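DITP/XTP pyrophosphatase (PDB 4BNQ) probably hydrolyses non-canonical purine nucleoside triphosphates such as XTP, dITP and ITP to their monophosphates and diphosphate, clearing them from the nucleotide pool. Local coordinates at residues Val135-Asn147 against Ile154-Ser168. Sequence-based numbering, arbitrary orientation.
Sequences VSGEIADGKYGEN and IFYVPKLDKTMAQLS. With PO4 (phosphate ion), chain E.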
ATOM      1  N   VAL A 135      -5.579  -1.937   4.833  1.00 30.69           N
ATOM      2  CA  VAL A 135      -4.714  -1.781   5.992  1.00 28.20           C
ATOM      3  C   VAL A 135      -5.111  -2.800   7.056  1.00 28.11           C
ATOM      4  O   VAL A 135      -6.286  -3.045   7.279  1.00 30.49           O
ATOM      5  CB  VAL A 135      -4.704  -0.327   6.538  1.00 28.21           C
ATOM      6  CG1 VAL A 135      -6.042   0.044   7.177  1.00 24.54           C
ATOM      7  CG2 VAL A 135      -3.540  -0.118   7.516  1.00 30.56           C
ATOM      8  N   SER A 136      -4.119  -3.418   7.685  1.00 33.62           N
ATOM      9  CA  SER A 136      -4.391  -4.465   8.656  1.00 32.38           C
ATOM     10  C   SER A 136      -4.448  -3.907  10.070  1.00 31.04           C
ATOM     11  O   SER A 136      -3.848  -2.865  10.363  1.00 26.78           O
ATOM     12  CB  SER A 136      -3.327  -5.557   8.581  1.00 31.41           C
ATOM     13  OG  SER A 136      -2.060  -5.062   8.990  1.00 36.05           O
ATOM     14  N   GLY A 137      -5.164  -4.619  10.940  1.00 29.58           N
ATOM     15  CA  GLY A 137      -5.271  -4.263  12.340  1.00 27.84           C
ATOM     16  C   GLY A 137      -6.009  -5.342  13.116  1.00 30.01           C
ATOM     17  O   GLY A 137      -6.136  -6.486  12.661  1.00 26.86           O
ATOM     18  N   GLU A 138      -6.500  -4.968  14.292  1.00 27.55           N
ATOM     19  CA  GLU A 138      -7.187  -5.887  15.176  1.00 31.02           C
ATOM     20  C   GLU A 138      -8.380  -5.138  15.673  1.00 30.56           C
ATOM     21  O   GLU A 138      -8.362  -3.903  15.692  1.00 28.00           O
ATOM     22  CB  GLU A 138      -6.292  -6.260  16.362  1.00 32.72           C
ATOM     23  CG  GLU A 138      -5.047  -7.046  15.968  1.00 38.74           C
ATOM     24  CD  GLU A 138      -4.145  -7.375  17.151  1.00 49.06           C
ATOM     25  OE1 GLU A 138      -4.029  -6.527  18.066  1.00 47.66           O
ATOM     26  OE2 GLU A 138      -3.545  -8.477  17.163  1.00 56.35           O
ATOM     27  N   ILE A 139      -9.417  -5.868  16.072  1.00 30.26           N
ATOM     28  CA  ILE A 139     -10.584  -5.217  16.636  1.00 27.00           C
ATOM     29  C   ILE A 139     -10.309  -5.074  18.122  1.00 28.61           C
ATOM     30  O   ILE A 139     -10.021  -6.063  18.799  1.00 26.34           O
ATOM     31  CB  ILE A 139     -11.861  -6.036  16.414  1.00 26.71           C
ATOM     32  CG1 ILE A 139     -12.078  -6.285  14.919  1.00 26.16           C
ATOM     33  CG2 ILE A 139     -13.072  -5.346  17.068  1.00 26.30           C
ATOM     34  CD1 ILE A 139     -12.247  -5.021  14.092  1.00 30.46           C
ATOM     35  N   ALA A 140     -10.378  -3.848  18.637  1.00 25.29           N
ATOM     36  CA  ALA A 140     -10.103  -3.622  20.059  1.00 26.42           C
ATOM     37  C   ALA A 140     -11.249  -4.134  20.924  1.00 28.05           C
ATOM     38  O   ALA A 140     -12.261  -4.635  20.414  1.00 25.27           O
ATOM     39  CB  ALA A 140      -9.854  -2.156  20.333  1.00 26.76           C
ATOM     40  N   ASP A 141     -11.095  -3.986  22.233  1.00 29.78           N
ATOM     41  CA  ASP A 141     -12.130  -4.441  23.156  1.00 33.32           C
ATOM     42  C   ASP A 141     -13.132  -3.328  23.474  1.00 31.60           C
ATOM     43  O   ASP A 141     -13.942  -3.454  24.382  1.00 36.53           O
ATOM     44  CB  ASP A 141     -11.504  -4.976  24.450  1.00 31.15           C
ATOM     45  CG  ASP A 141     -10.732  -3.921  25.199  1.00 29.73           C
ATOM     46  OD1 ASP A 141     -10.616  -2.790  24.693  1.00 32.93           O
ATOM     47  OD2 ASP A 141     -10.225  -4.210  26.302  1.00 38.13           O
ATOM     48  N   GLY A 142     -13.085  -2.236  22.721  1.00 30.90           N
ATOM     49  CA  GLY A 142     -13.966  -1.115  23.008  1.00 26.99           C
ATOM     50  C   GLY A 142     -13.644   0.068  22.128  1.00 27.25           C
ATOM     51  O   GLY A 142     -12.816  -0.042  21.220  1.00 26.81           O
ATOM     52  N   LYS A 143     -14.291   1.202  22.373  1.00 28.34           N
ATOM     53  CA  LYS A 143     -14.096   2.360  21.506  1.00 24.37           C
ATOM     54  C   LYS A 143     -13.027   3.273  22.087  1.00 25.15           C
ATOM     55  O   LYS A 143     -13.124   3.687  23.248  1.00 26.28           O
ATOM     56  CB  LYS A 143     -15.419   3.108  21.328  1.00 29.17           C
ATOM     57  CG  LYS A 143     -16.553   2.215  20.813  1.00 28.13           C
ATOM     58  CD  LYS A 143     -17.827   2.985  20.649  1.00 28.09           C
ATOM     59  CE  LYS A 143     -17.641   4.111  19.665  1.00 31.32           C
ATOM     60  NZ  LYS A 143     -18.838   5.002  19.646  1.00 37.99           N
ATOM     61  N   TYR A 144     -11.995   3.570  21.299  1.00 22.31           N
ATOM     62  CA  TYR A 144     -10.922   4.456  21.763  1.00 25.59           C
ATOM     63  C   TYR A 144     -10.715   5.601  20.782  1.00 23.45           C
ATOM     64  O   TYR A 144     -10.584   5.369  19.578  1.00 26.19           O
ATOM     65  CB  TYR A 144      -9.595   3.696  21.914  1.00 25.90           C
ATOM     66  CG  TYR A 144      -9.585   2.539  22.899  1.00 22.42           C
ATOM     67  CD1 TYR A 144     -10.167   1.318  22.581  1.00 24.34           C
ATOM     68  CD2 TYR A 144      -8.961   2.656  24.129  1.00 26.00           C
ATOM     69  CE1 TYR A 144     -10.151   0.250  23.476  1.00 24.32           C
ATOM     70  CE2 TYR A 144      -8.936   1.591  25.031  1.00 24.10           C
ATOM     71  CZ  TYR A 144      -9.528   0.392  24.695  1.00 27.35           C
ATOM     72  OH  TYR A 144      -9.504  -0.667  25.584  1.00 26.10           O
ATOM     73  N   GLY A 145     -10.654   6.831  21.284  1.00 26.33           N
ATOM     74  CA  GLY A 145     -10.532   7.994  20.410  1.00 20.95           C
ATOM     75  C   GLY A 145     -11.887   8.405  19.880  1.00 27.34           C
ATOM     76  O   GLY A 145     -12.877   7.696  20.097  1.00 23.62           O
ATOM     77  N   GLU A 146     -11.956   9.538  19.187  1.00 23.53           N
ATOM     78  CA  GLU A 146     -13.242   9.993  18.658  1.00 29.78           C
ATOM     79  C   GLU A 146     -13.123  10.709  17.310  1.00 31.42           C
ATOM     80  O   GLU A 146     -14.089  11.275  16.840  1.00 31.01           O
ATOM     81  CB  GLU A 146     -13.936  10.904  19.670  1.00 27.47           C
ATOM     82  CG  GLU A 146     -13.233  12.231  19.824  1.00 33.64           C
ATOM     83  CD  GLU A 146     -13.837  13.106  20.900  1.00 37.69           C
ATOM     84  OE1 GLU A 146     -15.071  13.316  20.897  1.00 39.23           O
ATOM     85  OE2 GLU A 146     -13.068  13.603  21.746  1.00 35.31           O
ATOM     86  N   ASN A 147     -11.943  10.688  16.693  1.00 23.80           N
ATOM     87  CA  ASN A 147     -11.793  11.204  15.333  1.00 28.21           C
ATOM     88  C   ASN A 147     -12.283  10.186  14.310  1.00 26.78           C
ATOM     89  O   ASN A 147     -12.590   9.043  14.658  1.00 28.56           O
ATOM     90  CB  ASN A 147     -10.329  11.545  15.019  1.00 29.31           C
ATOM     91  CG  ASN A 147      -9.814  12.726  15.816  1.00 33.57           C
ATOM     92  OD1 ASN A 147     -10.583  13.606  16.219  1.00 32.90           O
ATOM     93  ND2 ASN A 147      -8.500  12.752  16.049  1.00 31.91           N
ATOM     94  N   ILE A 154     -12.793   1.303  16.909  1.00 25.99           N
ATOM     95  CA  ILE A 154     -12.450  -0.041  17.370  1.00 25.78           C
ATOM     96  C   ILE A 154     -11.421  -0.718  16.479  1.00 25.22           C
ATOM     97  O   ILE A 154     -11.107  -1.889  16.665  1.00 26.15           O
ATOM     98  CB  ILE A 154     -13.691  -0.953  17.484  1.00 25.39           C
ATOM     99  CG1 ILE A 154     -14.228  -1.294  16.101  1.00 24.83           C
ATOM    100  CG2 ILE A 154     -14.755  -0.302  18.343  1.00 23.43           C
ATOM    101  CD1 ILE A 154     -15.418  -2.262  16.115  1.00 25.21           C
ATOM    102  N   PHE A 155     -10.903   0.008  15.497  1.00 21.43           N
ATOM    103  CA  PHE A 155      -9.888  -0.574  14.636  1.00 25.09           C
ATOM    104  C   PHE A 155      -8.477  -0.194  15.127  1.00 27.19           C
ATOM    105  O   PHE A 155      -7.961   0.891  14.829  1.00 23.73           O
ATOM    106  CB  PHE A 155     -10.091  -0.150  13.176  1.00 29.19           C
ATOM    107  CG  PHE A 155      -9.290  -0.969  12.190  1.00 27.19           C
ATOM    108  CD1 PHE A 155      -9.819  -2.130  11.634  1.00 28.54           C
ATOM    109  CD2 PHE A 155      -8.012  -0.585  11.822  1.00 24.01           C
ATOM    110  CE1 PHE A 155      -9.080  -2.891  10.727  1.00 28.08           C
ATOM    111  CE2 PHE A 155      -7.271  -1.338  10.914  1.00 27.10           C
ATOM    112  CZ  PHE A 155      -7.807  -2.494  10.371  1.00 29.83           C
ATOM    113  N   TYR A 156      -7.864  -1.115  15.869  1.00 27.02           N
ATOM    114  CA  TYR A 156      -6.569  -0.911  16.494  1.00 23.89           C
ATOM    115  C   TYR A 156      -5.486  -1.218  15.474  1.00 26.98           C
ATOM    116  O   TYR A 156      -5.524  -2.255  14.798  1.00 25.96           O
ATOM    117  CB  TYR A 156      -6.443  -1.817  17.727  1.00 24.65           C
ATOM    118  CG  TYR A 156      -5.091  -1.786  18.385  1.00 27.65           C
ATOM    119  CD1 TYR A 156      -4.740  -0.759  19.246  1.00 30.37           C
ATOM    120  CD2 TYR A 156      -4.170  -2.794  18.157  1.00 28.61           C
ATOM    121  CE1 TYR A 156      -3.490  -0.724  19.847  1.00 31.42           C
ATOM    122  CE2 TYR A 156      -2.918  -2.776  18.760  1.00 30.94           C
ATOM    123  CZ  TYR A 156      -2.586  -1.737  19.600  1.00 29.51           C
ATOM    124  OH  TYR A 156      -1.362  -1.712  20.208  1.00 33.63           O
ATOM    125  N   VAL A 157      -4.534  -0.304  15.344  1.00 22.37           N
ATOM    126  CA  VAL A 157      -3.455  -0.472  14.374  1.00 27.20           C
ATOM    127  C   VAL A 157      -2.146  -0.731  15.111  1.00 27.06           C
ATOM    128  O   VAL A 157      -1.544   0.219  15.622  1.00 29.26           O
ATOM    129  CB  VAL A 157      -3.294   0.789  13.496  1.00 23.96           C
ATOM    130  CG1 VAL A 157      -2.234   0.568  12.439  1.00 18.69           C
ATOM    131  CG2 VAL A 157      -4.635   1.162  12.832  1.00 23.87           C
ATOM    132  N   PRO A 158      -1.710  -2.010  15.167  1.00 22.36           N
ATOM    133  CA  PRO A 158      -0.528  -2.427  15.936  1.00 28.08           C
ATOM    134  C   PRO A 158       0.715  -1.597  15.610  1.00 29.02           C
ATOM    135  O   PRO A 158       1.371  -1.147  16.548  1.00 30.36           O
ATOM    136  CB  PRO A 158      -0.330  -3.892  15.519  1.00 27.39           C
ATOM    137  CG  PRO A 158      -1.702  -4.357  15.157  1.00 28.05           C
ATOM    138  CD  PRO A 158      -2.303  -3.151  14.442  1.00 24.59           C
ATOM    139  N   LYS A 159       1.000  -1.389  14.323  1.00 28.84           N
ATOM    140  CA  LYS A 159       2.047  -0.472  13.833  1.00 26.12           C
ATOM    141  C   LYS A 159       2.127   0.816  14.608  1.00 32.38           C
ATOM    142  O   LYS A 159       3.183   1.420  14.703  1.00 36.50           O
ATOM    143  CB  LYS A 159       1.670   0.011  12.431  1.00 36.90           C
ATOM    144  CG  LYS A 159       2.176  -0.782  11.288  1.00 39.22           C
ATOM    145  CD  LYS A 159       2.145   0.065  10.013  1.00 35.73           C
ATOM    146  CE  LYS A 159       0.756   0.445   9.585  1.00 32.00           C
ATOM    147  NZ  LYS A 159       0.709   0.604   8.113  1.00 31.22           N
ATOM    148  N   LEU A 160       0.986   1.296  15.085  1.00 27.36           N
ATOM    149  CA  LEU A 160       0.934   2.647  15.628  1.00 28.42           C
ATOM    150  C   LEU A 160       0.591   2.610  17.104  1.00 26.19           C
ATOM    151  O   LEU A 160       0.605   3.633  17.772  1.00 24.41           O
ATOM    152  CB  LEU A 160      -0.094   3.481  14.860  1.00 27.94           C
ATOM    153  CG  LEU A 160       0.360   4.414  13.724  1.00 33.52           C
ATOM    154  CD1 LEU A 160       1.485   3.824  12.948  1.00 36.99           C
ATOM    155  CD2 LEU A 160      -0.794   4.702  12.783  1.00 35.68           C
ATOM    156  N   ASP A 161       0.294   1.411  17.598  1.00 30.78           N
ATOM    157  CA  ASP A 161      -0.289   1.221  18.934  1.00 33.71           C
ATOM    158  C   ASP A 161      -1.464   2.190  19.197  1.00 28.94           C
ATOM    159  O   ASP A 161      -1.572   2.767  20.277  1.00 29.21           O
ATOM    160  CB  ASP A 161       0.789   1.366  20.020  1.00 34.89           C
ATOM    161  CG  ASP A 161       0.305   0.910  21.376  1.00 35.58           C
ATOM    162  OD1 ASP A 161      -0.672   0.137  21.430  1.00 41.40           O
ATOM    163  OD2 ASP A 161       0.888   1.322  22.397  1.00 46.97           O
ATOM    164  N   LYS A 162      -2.332   2.369  18.201  1.00 25.11           N
ATOM    165  CA  LYS A 162      -3.482   3.268  18.320  1.00 25.79           C
ATOM    166  C   LYS A 162      -4.639   2.752  17.478  1.00 24.09           C
ATOM    167  O   LYS A 162      -4.427   1.988  16.535  1.00 24.73           O
ATOM    168  CB  LYS A 162      -3.116   4.690  17.867  1.00 28.01           C
ATOM    169  CG  LYS A 162      -2.260   5.486  18.853  1.00 28.85           C
ATOM    170  CD  LYS A 162      -2.135   6.936  18.414  1.00 30.23           C
ATOM    171  CE  LYS A 162      -0.931   7.620  19.051  1.00 45.34           C
ATOM    172  NZ  LYS A 162      -0.890   7.384  20.514  1.00 49.97           N
ATOM    173  N   THR A 163      -5.864   3.144  17.821  1.00 22.93           N
ATOM    174  CA  THR A 163      -6.979   2.878  16.917  1.00 25.01           C
ATOM    175  C   THR A 163      -7.027   3.971  15.859  1.00 25.29           C
ATOM    176  O   THR A 163      -6.513   5.063  16.073  1.00 21.20           O
ATOM    177  CB  THR A 163      -8.341   2.839  17.618  1.00 23.60           C
ATOM    178  OG1 THR A 163      -8.668   4.152  18.094  1.00 23.69           O
ATOM    179  CG2 THR A 163      -8.352   1.829  18.775  1.00 21.73           C
ATOM    180  N   MET A 164      -7.673   3.672  14.737  1.00 26.81           N
ATOM    181  CA  MET A 164      -7.842   4.622  13.660  1.00 24.84           C
ATOM    182  C   MET A 164      -8.436   5.929  14.210  1.00 26.64           C
ATOM    183  O   MET A 164      -7.974   7.003  13.846  1.00 23.67           O
ATOM    184  CB  MET A 164      -8.716   3.989  12.564  1.00 26.70           C
ATOM    185  CG  MET A 164      -8.393   4.384  11.118  1.00 30.89           C
ATOM    186  SD  MET A 164      -6.732   4.046  10.492  1.00 26.19           S
ATOM    187  CE  MET A 164      -7.083   2.592   9.512  1.00 28.37           C
ATOM    188  N   ALA A 165      -9.402   5.856  15.128  1.00 24.34           N
ATOM    189  CA  ALA A 165     -10.007   7.093  15.675  1.00 25.81           C
ATOM    190  C   ALA A 165      -9.083   7.890  16.605  1.00 27.49           C
ATOM    191  O   ALA A 165      -9.352   9.048  16.945  1.00 27.16           O
ATOM    192  CB  ALA A 165     -11.322   6.811  16.369  1.00 19.03           C
ATOM    193  N   GLN A 166      -7.997   7.283  17.034  1.00 23.59           N
ATOM    194  CA  GLN A 166      -7.079   8.009  17.887  1.00 24.30           C
ATOM    195  C   GLN A 166      -6.125   8.886  17.067  1.00 29.20           C
ATOM    196  O   GLN A 166      -5.529   9.829  17.592  1.00 27.49           O
ATOM    197  CB  GLN A 166      -6.278   7.034  18.741  1.00 25.92           C
ATOM    198  CG  GLN A 166      -7.009   6.494  19.947  1.00 23.68           C
ATOM    199  CD  GLN A 166      -6.115   5.562  20.759  1.00 29.31           C
ATOM    200  OE1 GLN A 166      -6.044   4.359  20.489  1.00 27.05           O
ATOM    201  NE2 GLN A 166      -5.405   6.125  21.743  1.00 27.40           N
ATOM    202  N   LEU A 167      -5.973   8.567  15.785  1.00 26.82           N
ATOM    203  CA  LEU A 167      -5.013   9.262  14.933  1.00 25.26           C
ATOM    204  C   LEU A 167      -5.573  10.620  14.526  1.00 28.49           C
ATOM    205  O   LEU A 167      -6.781  10.769  14.337  1.00 27.39           O
ATOM    206  CB  LEU A 167      -4.752   8.452  13.665  1.00 25.03           C
ATOM    207  CG  LEU A 167      -4.270   7.012  13.813  1.00 27.89           C
ATOM    208  CD1 LEU A 167      -4.169   6.355  12.433  1.00 24.26           C
ATOM    209  CD2 LEU A 167      -2.927   6.972  14.545  1.00 25.41           C
ATOM    210  N   SER A 168      -4.697  11.608  14.382  1.00 25.88           N
ATOM    211  CA  SER A 168      -5.091  12.898  13.820  1.00 26.19           C
ATOM    212  C   SER A 168      -5.531  12.665  12.389  1.00 25.06           C
ATOM    213  O   SER A 168      -5.180  11.645  11.795  1.00 23.35           O
ATOM    214  CB  SER A 168      -3.909  13.871  13.832  1.00 25.80           C
ATOM    215  OG  SER A 168      -2.917  13.481  12.890  1.00 27.90           O
TER
HETATM  216  P   PO4 E 802       0.108  -3.318   6.828  1.00 42.17           P
HETATM  217  O1  PO4 E 802       1.361  -3.387   5.985  1.00 43.08           O
HETATM  218  O2  PO4 E 802      -0.071  -4.644   7.534  1.00 46.40           O
HETATM  219  O3  PO4 E 802      -1.110  -3.053   5.980  1.00 38.71           O
HETATM  220  O4  PO4 E 802       0.267  -2.210   7.851  1.00 45.15           O
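Phe155 and Gly137 show how a glycine in a strand makes room for a neighbouring ring. Phe155, its CG turned away from its own N (chi1 -166°), brings its ring obliquely against the backbone of Gly137, CZ 3.4 Å from Gly137 N. The CE2 corner and Tyr156 O take up the space a beta carbon on Gly137 would need. On the same face, on either side of the glycine, Val135 CG1 meets Met164 CE tip to tip at 3.6 Å and Ile139 lies alongside Ile154. Ile154 CG2 fills the bend after the strand, 3.5 Å from Gly142 O. The antiparallel ladder is short: Glu138 and Tyr156 exchange both backbone bonds, and Ala140 N adds a nearly straight one to Ile154 O (168°). On the other face the Glu138 carboxylate runs beside the Tyr156 ring, the planes 30° apart.

Beyond the ladder, 140-147 wraps around the 3-10 turn 164-166. Ala165 CB is the bump, set between Tyr144 O (3.6 Å) and Asn147 O (3.1 Å). Thr163 OG1 grips Tyr144 O from above its carbonyl plane at 2.7 Å. Asn147 closes the wrap, its N bonded to Ala165 O and ND2 to Leu167 O.

At the opposite end Ser136 OG and Lys159 NZ bind a phosphate ion, probably from the crystallisation liquor, shared with Ser136 of the second subunit. In the Ham1-family sheet, 126-139 and 155-157 are antiparallel neighbours, with 162-163 at the edge within this chain. On the Phe155 face, Phe115 of strand 112-123 stacks on that ring, Ile139 and Ile154 rest on helix 94-104, and Met164 reaches helix 169-175 at Lys172, a predicted substrate-binding residue.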